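Local atomic coordinates of TSSL (Francisella novicida, PDB entry 4ACK), a protein that is a DotU-family component of the type VI secretion system, probably serving through its helical cytoplasmic domain in the membrane-associated part of the secretion machinery. Residues 34-37 with 38-41; 114-118 with 119-123; 66-69 with 70-74; 87-90 with 91-95. All coordinates share one frame; numbering follows the deposited sequence. Where two conformers were deposited one is given.

Interaction 1 of 4, residues 34-37 with 38-41; sequences HRNN and IRKS
The guanidinium of R35 has CD of R39 beside it at an oblique angle, and the R39 guanidinium has the amide oxygen of N36 at its edge, near its plane. The second contact is doubtful, because N36 was deposited in two conformers and it holds for one of them; there N36 OD1 lies 4.3 Å from R39 NH1. These groups project from one stretch of the long helix 30-52 of the all-helical DotU domain. The spacing is i to i+3 and i to i+4. R35 and R39 stand one turn apart, and their aliphatic parts meet loosely, CG of R35 at 4.3 Å from CD of R39. R35 NH2 and R39 NE stay 4.8 Å apart. The R39 chain bends at chi3 (75°) and ends at E92 of helix 89-94, where NH2 makes a salt bridge. R35 NH1 donates to the backbone oxygen of S87, and the R35 pairing with E92 is only long and weak. R35 also makes a cation-pi contact with W86.

On the exposed side, N36 and K40 cross at a slant. In the same N36 conformer, ND2 comes 4.0 Å from CD of K40. I38 is buried. Its side chain packs on L89 and on T16 of helix 4-20, so this turn is held between two other helices. Four backbone bonds tie the turns together. The straightest runs from I38 N to H34 O, 2.9 Å long with an angle of 175° at the hydrogen.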
# COMPACT_ATOMS: atom_id res chain seq x y z
N HIS A 34 -2.13 -5.94 15.76
CA HIS A 34 -1.28 -5.43 14.71
C HIS A 34 -1.98 -4.52 13.68
O HIS A 34 -1.45 -3.51 13.25
CB HIS A 34 -0.69 -6.59 14.00
CG HIS A 34 0.49 -7.17 14.71
ND1 HIS A 34 0.51 -8.46 15.20
CD2 HIS A 34 1.72 -6.64 14.97
CE1 HIS A 34 1.69 -8.70 15.74
NE2 HIS A 34 2.45 -7.61 15.61
N ARG A 35 -3.18 -4.92 13.28
CA ARG A 35 -4.08 -4.07 12.57
C ARG A 35 -4.29 -2.73 13.29
O ARG A 35 -4.26 -1.68 12.62
CB ARG A 35 -5.41 -4.80 12.37
CG ARG A 35 -6.51 -4.03 11.72
CD ARG A 35 -7.84 -4.77 11.77
NE ARG A 35 -8.86 -3.90 11.23
CZ ARG A 35 -9.09 -3.74 9.94
NH1 ARG A 35 -8.39 -4.45 9.07
NH2 ARG A 35 -10.02 -2.89 9.53
N ASN A 36 -4.50 -2.76 14.61
CA ASN A 36 -4.63 -1.52 15.44
C ASN A 36 -3.39 -0.62 15.37
O ASN A 36 -3.52 0.62 15.30
CB ASN A 36 -4.94 -1.87 16.90
CG ASN A 36 -5.24 -0.63 17.78
OD1 ASN A 36 -6.20 0.09 17.55
ND2 ASN A 36 -4.42 -0.42 18.82
N ASN A 37 -2.22 -1.23 15.40
CA ASN A 37 -0.97 -0.53 15.23
C ASN A 37 -0.89 0.13 13.85
O ASN A 37 -0.62 1.32 13.74
CB ASN A 37 0.20 -1.48 15.36
CG ASN A 37 0.84 -1.42 16.75
OD1 ASN A 37 0.15 -1.46 17.79
ND2 ASN A 37 2.17 -1.33 16.77
N ILE A 38 -1.17 -0.66 12.81
CA ILE A 38 -1.26 -0.16 11.45
C ILE A 38 -2.17 1.07 11.37
O ILE A 38 -1.75 2.10 10.86
CB ILE A 38 -1.61 -1.28 10.46
CG1 ILE A 38 -0.29 -2.06 10.16
CG2 ILE A 38 -2.25 -0.67 9.18
CD1 ILE A 38 -0.44 -3.41 9.46
N ARG A 39 -3.35 1.01 11.96
CA ARG A 39 -4.25 2.14 11.92
C ARG A 39 -3.76 3.41 12.65
O ARG A 39 -4.02 4.54 12.19
CB ARG A 39 -5.64 1.75 12.38
CG ARG A 39 -6.27 0.76 11.39
CD ARG A 39 -7.50 0.12 11.97
NE ARG A 39 -8.62 1.04 11.96
CZ ARG A 39 -9.14 1.57 13.06
NH1 ARG A 39 -8.63 1.27 14.24
NH2 ARG A 39 -10.15 2.42 12.96
N LYS A 40 -3.04 3.20 13.75
CA LYS A 40 -2.32 4.26 14.44
C LYS A 40 -1.23 4.86 13.53
O LYS A 40 -1.13 6.08 13.42
CB LYS A 40 -1.75 3.78 15.76
CG LYS A 40 -2.81 3.63 16.84
CD LYS A 40 -2.27 2.88 18.03
CE LYS A 40 -1.07 3.60 18.60
NZ LYS A 40 -0.18 2.66 19.33
N SER A 41 -0.42 4.01 12.91
CA SER A 41 0.56 4.46 11.94
C SER A 41 -0.04 5.25 10.73
O SER A 41 0.53 6.22 10.28
CB SER A 41 1.34 3.27 11.45
OG SER A 41 2.28 2.91 12.43

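Interaction 2 of 4, residues 114-118 with 119-123; sequences NIYPQ and ICYQT
The side chains of Y116 and Y121 cross at about a right angle at a loop-to-helix junction of the all-helical DotU fold. Here the loop after helix 99-112 runs into helix 118-129, and an i to i+3 backbone bond joins the two. The Y121 hydroxyl comes to the edge of the Y116 ring, near its plane. Its OH is 3.6 Å from CD2 of Y116. CB of Y116 lies against the Y121 ring, 3.7 Å from CE1. The edge of that same ring faces the backbone: the carbonyl oxygens of Y116, P117 and Q118 all lie near its plane. Y116 O is 3.6 Å from Y121 CE1. The Y121 hydroxyl itself is hydrogen-bonded to the backbone oxygen of I110, and its ring stacks with H155, the last modelled residue.

C120 makes a sulfur-aromatic contact with Y116. SG is 5.4 Å from the ring centroid and 61° off the normal, an oblique approach. The sulfur also touches the proline, 4.0 Å from CG of P117. It is placed there by a chi1 of -70°, with SG beside the backbone N of C120. P117 and I119 cross at a slant, CB of P117 against CG2 of I119. This apolar side continues onto I61 of helix 55-79, which meets both I119 and C120.

Q118 and Q122 cross nearly perpendicularly, their amide planes 58° apart. CG of Q118 lies 4.0 Å from CD of Q122. C120 N donates to P117 O where the loop turns into the helix. Further on, I119 O accepts from both T123 N and T123 OG1, and the hydroxyl comes within 2.7 Å.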
# COMPACT_ATOMS: atom_id res chain seq x y z
N ASN A 114 4.66 15.07 -14.59
CA ASN A 114 5.76 15.23 -13.69
C ASN A 114 5.56 16.27 -12.62
O ASN A 114 6.43 17.07 -12.38
CB ASN A 114 6.96 15.60 -14.50
CG ASN A 114 8.19 15.09 -13.93
OD1 ASN A 114 8.71 15.65 -12.97
ND2 ASN A 114 8.68 14.00 -14.48
N ILE A 115 4.43 16.22 -11.95
CA ILE A 115 4.11 17.13 -10.85
C ILE A 115 4.29 16.61 -9.41
O ILE A 115 4.22 17.39 -8.46
CB ILE A 115 2.66 17.73 -10.98
CG1 ILE A 115 1.62 16.65 -11.29
CG2 ILE A 115 2.63 18.90 -12.01
CD1 ILE A 115 0.17 17.14 -11.22
N TYR A 116 4.56 15.32 -9.23
CA TYR A 116 4.34 14.72 -7.91
C TYR A 116 5.58 14.64 -7.06
O TYR A 116 6.65 14.46 -7.60
CB TYR A 116 3.76 13.33 -8.11
CG TYR A 116 2.40 13.38 -8.74
CD1 TYR A 116 1.26 13.59 -7.96
CD2 TYR A 116 2.25 13.24 -10.12
CE1 TYR A 116 -0.00 13.65 -8.55
CE2 TYR A 116 0.99 13.27 -10.71
CZ TYR A 116 -0.11 13.46 -9.93
OH TYR A 116 -1.32 13.49 -10.55
N PRO A 117 5.43 14.73 -5.72
CA PRO A 117 6.63 14.59 -4.90
C PRO A 117 7.23 13.20 -5.04
O PRO A 117 6.53 12.25 -5.37
CB PRO A 117 6.12 14.75 -3.49
CG PRO A 117 4.61 14.59 -3.58
CD PRO A 117 4.25 15.08 -4.94
N GLN A 118 8.52 13.08 -4.74
CA GLN A 118 9.26 11.83 -4.91
C GLN A 118 8.69 10.67 -4.08
O GLN A 118 8.72 9.54 -4.51
CB GLN A 118 10.73 12.03 -4.52
CG GLN A 118 11.60 10.91 -5.01
CD GLN A 118 11.84 10.99 -6.53
OE1 GLN A 118 11.15 11.73 -7.28
NE2 GLN A 118 12.82 10.24 -6.99
N ILE A 119 8.17 10.97 -2.90
CA ILE A 119 7.51 9.97 -2.07
C ILE A 119 6.34 9.16 -2.78
O ILE A 119 6.07 7.98 -2.41
CB ILE A 119 7.07 10.56 -0.71
CG1 ILE A 119 6.57 9.43 0.21
CG2 ILE A 119 6.00 11.70 -0.88
CD1 ILE A 119 6.43 9.79 1.66
N CYS A 120 5.64 9.80 -3.74
CA CYS A 120 4.60 9.09 -4.55
C CYS A 120 5.20 7.89 -5.26
O CYS A 120 4.70 6.79 -5.11
CB CYS A 120 3.94 10.01 -5.58
SG CYS A 120 2.89 11.20 -4.76
N TYR A 121 6.28 8.12 -6.01
CA TYR A 121 7.00 7.08 -6.73
C TYR A 121 7.69 6.01 -5.84
O TYR A 121 7.85 4.83 -6.28
CB TYR A 121 8.03 7.72 -7.68
CG TYR A 121 7.39 8.80 -8.56
CD1 TYR A 121 7.27 10.11 -8.11
CD2 TYR A 121 6.86 8.49 -9.83
CE1 TYR A 121 6.66 11.15 -8.92
CE2 TYR A 121 6.23 9.50 -10.65
CZ TYR A 121 6.13 10.82 -10.18
OH TYR A 121 5.47 11.81 -10.95
N GLN A 122 8.18 6.44 -4.65
CA GLN A 122 8.90 5.58 -3.73
C GLN A 122 7.90 4.66 -3.08
O GLN A 122 8.20 3.51 -2.81
CB GLN A 122 9.61 6.39 -2.60
CG GLN A 122 10.72 7.33 -3.13
CD GLN A 122 11.37 8.22 -2.03
OE1 GLN A 122 10.68 8.96 -1.30
NE2 GLN A 122 12.70 8.14 -1.92
N THR A 123 6.74 5.19 -2.75
CA THR A 123 5.72 4.36 -2.17
C THR A 123 5.27 3.25 -3.17
O THR A 123 5.17 2.08 -2.76
CB THR A 123 4.59 5.21 -1.71
OG1 THR A 123 5.10 6.13 -0.74
CG2 THR A 123 3.52 4.34 -1.09

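Interaction 3 of 4, residues 66-69 with 70-74; sequences LAYV and DEKLM
K72 lies across one face of the Y68 ring, one turn further along helix 55-79. CG of K72 sits 4.1 Å from the ring centroid and 22° off the normal, a CH-pi contact. The chi1 of K72 (-70°) sets CG over the ring. The bend at chi2 (-37°) then brings CE to CE2 of Y68, at 3.9 Å. V69 and L73 meet more loosely, CG1 to CD2 at 4.2 Å.

Backbone bonds hold the two turns together. D70 N donates to L66 O at 2.8 Å, and L73 N donates to V69 O.

Further out, the polar ends find partners. K72 NZ bridges to E71 OE2 at 3.2 Å, on the anti lone pair of that oxygen, and also donates to the backbone of D131. E71 accepts from the backbone N atoms of Y133 and G134. E71 and K72 thus link the helix to residues 131-134. D70 is buried. Its OD1 takes W86 NE1 and L89 N, and its OD2 takes Q90 N.

The D70 carboxylate is thus met by three N-H donors, two of them at the start of helix 89-94. These donors, with the helix N-terminus, would be expected to favour a charged carboxylate despite its burial.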
# COMPACT_ATOMS: atom_id res chain seq x y z
N LEU A 66 -2.30 0.95 1.81
CA LEU A 66 -3.44 0.19 2.33
C LEU A 66 -3.88 -1.00 1.46
O LEU A 66 -4.33 -2.05 1.99
CB LEU A 66 -4.67 1.06 2.47
CG LEU A 66 -4.53 2.36 3.26
CD1 LEU A 66 -5.89 3.05 3.39
CD2 LEU A 66 -3.90 2.15 4.62
N ALA A 67 -3.87 -0.78 0.15
CA ALA A 67 -4.19 -1.83 -0.80
C ALA A 67 -3.15 -2.96 -0.74
O ALA A 67 -3.50 -4.14 -0.89
CB ALA A 67 -4.24 -1.25 -2.20
N TYR A 68 -1.87 -2.61 -0.58
CA TYR A 68 -0.85 -3.59 -0.40
C TYR A 68 -1.12 -4.44 0.90
O TYR A 68 -1.09 -5.70 0.86
CB TYR A 68 0.52 -2.94 -0.39
CG TYR A 68 1.61 -3.81 0.23
CD1 TYR A 68 1.85 -3.80 1.64
CD2 TYR A 68 2.31 -4.71 -0.55
CE1 TYR A 68 2.82 -4.67 2.23
CE2 TYR A 68 3.28 -5.57 0.00
CZ TYR A 68 3.55 -5.54 1.39
OH TYR A 68 4.53 -6.39 1.86
N VAL A 69 -1.40 -3.77 2.03
CA VAL A 69 -1.67 -4.46 3.28
C VAL A 69 -2.92 -5.36 3.13
O VAL A 69 -2.87 -6.56 3.47
CB VAL A 69 -1.91 -3.51 4.45
CG1 VAL A 69 -2.31 -4.32 5.67
CG2 VAL A 69 -0.63 -2.68 4.76
N ASP A 70 -4.01 -4.78 2.65
CA ASP A 70 -5.21 -5.54 2.37
C ASP A 70 -4.92 -6.78 1.52
O ASP A 70 -5.44 -7.85 1.83
CB ASP A 70 -6.26 -4.70 1.69
CG ASP A 70 -6.93 -3.74 2.63
OD1 ASP A 70 -6.81 -3.89 3.89
OD2 ASP A 70 -7.58 -2.81 2.11
N GLU A 71 -4.09 -6.64 0.47
CA GLU A 71 -3.86 -7.73 -0.46
C GLU A 71 -3.14 -8.91 0.22
O GLU A 71 -3.36 -10.07 -0.08
CB GLU A 71 -2.98 -7.27 -1.63
CG GLU A 71 -2.76 -8.41 -2.71
CD GLU A 71 -2.03 -7.91 -3.93
OE1 GLU A 71 -2.63 -7.06 -4.63
OE2 GLU A 71 -0.87 -8.34 -4.16
N LYS A 72 -2.19 -8.56 1.08
CA LYS A 72 -1.36 -9.57 1.70
C LYS A 72 -2.21 -10.30 2.78
O LYS A 72 -2.13 -11.51 2.94
CB LYS A 72 -0.07 -8.93 2.25
CG LYS A 72 0.91 -8.45 1.13
CD LYS A 72 0.92 -9.41 -0.10
CE LYS A 72 1.82 -8.95 -1.28
NZ LYS A 72 1.51 -9.71 -2.58
N LEU A 73 -3.08 -9.55 3.44
CA LEU A 73 -3.93 -10.08 4.45
C LEU A 73 -5.01 -10.96 3.86
O LEU A 73 -5.27 -12.05 4.40
CB LEU A 73 -4.55 -8.98 5.31
CG LEU A 73 -3.69 -8.64 6.55
CD1 LEU A 73 -3.90 -9.77 7.58
CD2 LEU A 73 -2.20 -8.51 6.26
N MET A 74 -5.63 -10.51 2.76
CA MET A 74 -6.62 -11.32 2.05
C MET A 74 -6.03 -12.63 1.55
O MET A 74 -6.73 -13.62 1.50
CB MET A 74 -7.28 -10.59 0.90
CG MET A 74 -8.30 -9.52 1.27
SD MET A 74 -9.47 -9.98 2.58
CE MET A 74 -11.00 -9.51 1.81

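Interaction 4 of 4, residues 87-90 with 91-95; sequences SLLQ and LEYYD
L89 and Y93 lie side by side and point the same way, forming the closely packed part of this short helix, 89-94. CD2 of L89 meets CE2 of Y93 at 4.0 Å. The edge of the Y93 ring turns to the backbone: L89 O lies in its plane, 3.2 Å from CD2 of Y93. The chi1 of Y93 (-78°) sets the ring beside its own backbone N and back over the preceding turn. Y93 N also donates to L89 O, at 3.0 Å. This face is covered by neighbouring helices. L89 packs on I38 and R39 of helix 30-52, while Y93 packs on R39, I42 and L66. E92 forms the polar border of the packed face. It runs alongside L89, with OE1 4.1 Å from CD2 of L89, and its carboxylate turns to R39.

The side of L88, L91 and D95 is looser. L88, at the N-cap position, touches L91 through its CB, 4.0 Å from CB of L91, and L91 is exposed. The bonds also weaken at the two ends. L88 O accepts from E92 N at 3.2 Å, but only weakly from L91 N. Y94 N to Q90 O is weak too, with an angle of 130°. D95 then leaves helical geometry with positive phi, ending the turn.

Polar side chains tie this short helix to its surroundings. The buried Q90 amide accepts from G99 N through OE1, and Y94 OH is bonded to Q46 NE2. D70 accepts from the first N-H groups, where its negative charge would be expected to suit the positive end of the helix dipole.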
# COMPACT_ATOMS: atom_id res chain seq x y z
N SER A 87 -11.31 -6.78 7.96
CA SER A 87 -12.04 -5.76 7.24
C SER A 87 -11.03 -4.84 6.45
O SER A 87 -9.99 -4.42 6.99
CB SER A 87 -12.90 -5.00 8.22
OG SER A 87 -14.02 -4.47 7.53
N LEU A 88 -11.32 -4.56 5.19
CA LEU A 88 -10.42 -3.83 4.32
C LEU A 88 -10.08 -2.40 4.84
O LEU A 88 -10.93 -1.56 5.09
CB LEU A 88 -10.98 -3.79 2.88
CG LEU A 88 -11.22 -5.08 2.07
CD1 LEU A 88 -11.62 -4.79 0.59
CD2 LEU A 88 -10.02 -6.01 2.08
N LEU A 89 -8.80 -2.14 4.99
CA LEU A 89 -8.33 -0.80 5.32
C LEU A 89 -8.63 0.20 4.20
O LEU A 89 -9.02 1.36 4.44
CB LEU A 89 -6.84 -0.87 5.54
CG LEU A 89 -6.48 -1.61 6.83
CD1 LEU A 89 -4.99 -1.71 6.96
CD2 LEU A 89 -7.06 -0.85 7.99
N GLN A 90 -8.47 -0.24 2.97
CA GLN A 90 -8.62 0.69 1.85
C GLN A 90 -10.08 1.21 1.85
O GLN A 90 -10.36 2.35 1.44
CB GLN A 90 -8.20 0.04 0.52
CG GLN A 90 -9.25 -0.90 -0.04
CD GLN A 90 -8.70 -1.73 -1.15
OE1 GLN A 90 -9.07 -1.55 -2.31
NE2 GLN A 90 -7.75 -2.63 -0.81
N LEU A 91 -10.99 0.35 2.33
CA LEU A 91 -12.41 0.70 2.40
C LEU A 91 -12.73 1.64 3.60
O LEU A 91 -13.48 2.61 3.45
CB LEU A 91 -13.26 -0.57 2.49
CG LEU A 91 -14.78 -0.46 2.35
CD1 LEU A 91 -15.25 0.33 1.11
CD2 LEU A 91 -15.40 -1.87 2.32
N GLU A 92 -12.19 1.33 4.78
CA GLU A 92 -12.37 2.18 5.97
C GLU A 92 -11.88 3.63 5.70
O GLU A 92 -12.53 4.59 6.09
CB GLU A 92 -11.58 1.57 7.12
CG GLU A 92 -12.00 2.02 8.48
CD GLU A 92 -11.00 1.60 9.55
OE1 GLU A 92 -10.65 0.39 9.61
OE2 GLU A 92 -10.57 2.49 10.34
N TYR A 93 -10.76 3.76 5.01
CA TYR A 93 -10.08 5.04 4.86
C TYR A 93 -10.43 5.87 3.63
O TYR A 93 -10.32 7.10 3.67
CB TYR A 93 -8.59 4.82 4.89
CG TYR A 93 -8.11 4.60 6.28
CD1 TYR A 93 -7.96 5.68 7.16
CD2 TYR A 93 -7.86 3.32 6.75
CE1 TYR A 93 -7.53 5.48 8.46
CE2 TYR A 93 -7.43 3.12 8.05
CZ TYR A 93 -7.28 4.19 8.89
OH TYR A 93 -6.85 3.97 10.18
N TYR A 94 -10.84 5.18 2.55
CA TYR A 94 -10.95 5.79 1.24
C TYR A 94 -12.20 5.37 0.50
O TYR A 94 -12.41 5.70 -0.68
CB TYR A 94 -9.68 5.50 0.43
CG TYR A 94 -8.57 6.41 0.86
CD1 TYR A 94 -8.68 7.82 0.70
CD2 TYR A 94 -7.44 5.90 1.49
CE1 TYR A 94 -7.67 8.68 1.14
CE2 TYR A 94 -6.43 6.73 1.93
CZ TYR A 94 -6.54 8.12 1.75
OH TYR A 94 -5.51 8.92 2.19
N ASP A 95 -13.02 4.62 1.20
CA ASP A 95 -14.36 4.30 0.79
C ASP A 95 -14.41 3.59 -0.55
O ASP A 95 -15.35 3.80 -1.31
CB ASP A 95 -15.23 5.56 0.74
CG ASP A 95 -16.64 5.29 1.27
OD1 ASP A 95 -16.75 5.14 2.52
OD2 ASP A 95 -17.60 5.18 0.46

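Overall arrangement
Interactions 1, 3 and 4 form one connected group, with the short helix of interaction 4 touching both of the others. It meets interaction 1 through polar and apolar pairs: R39 NH2 lies 2.7 Å from E92 OE2, and I38 CG2 lies 3.7 Å from L89 CD1. It meets interaction 3 where D70 OD1 is 2.9 Å from L89 N. Interactions 1 and 3 do not touch; their nearest atoms are about 4 Å apart. Interaction 2 touches none of the others. Its nearest atoms are about 7 Å from interaction 3 and about 11 Å from interactions 1 and 4. A bound 1,2-ethanediol, probably from the crystallisation liquor, lies about 4 Å from the E71 side chain.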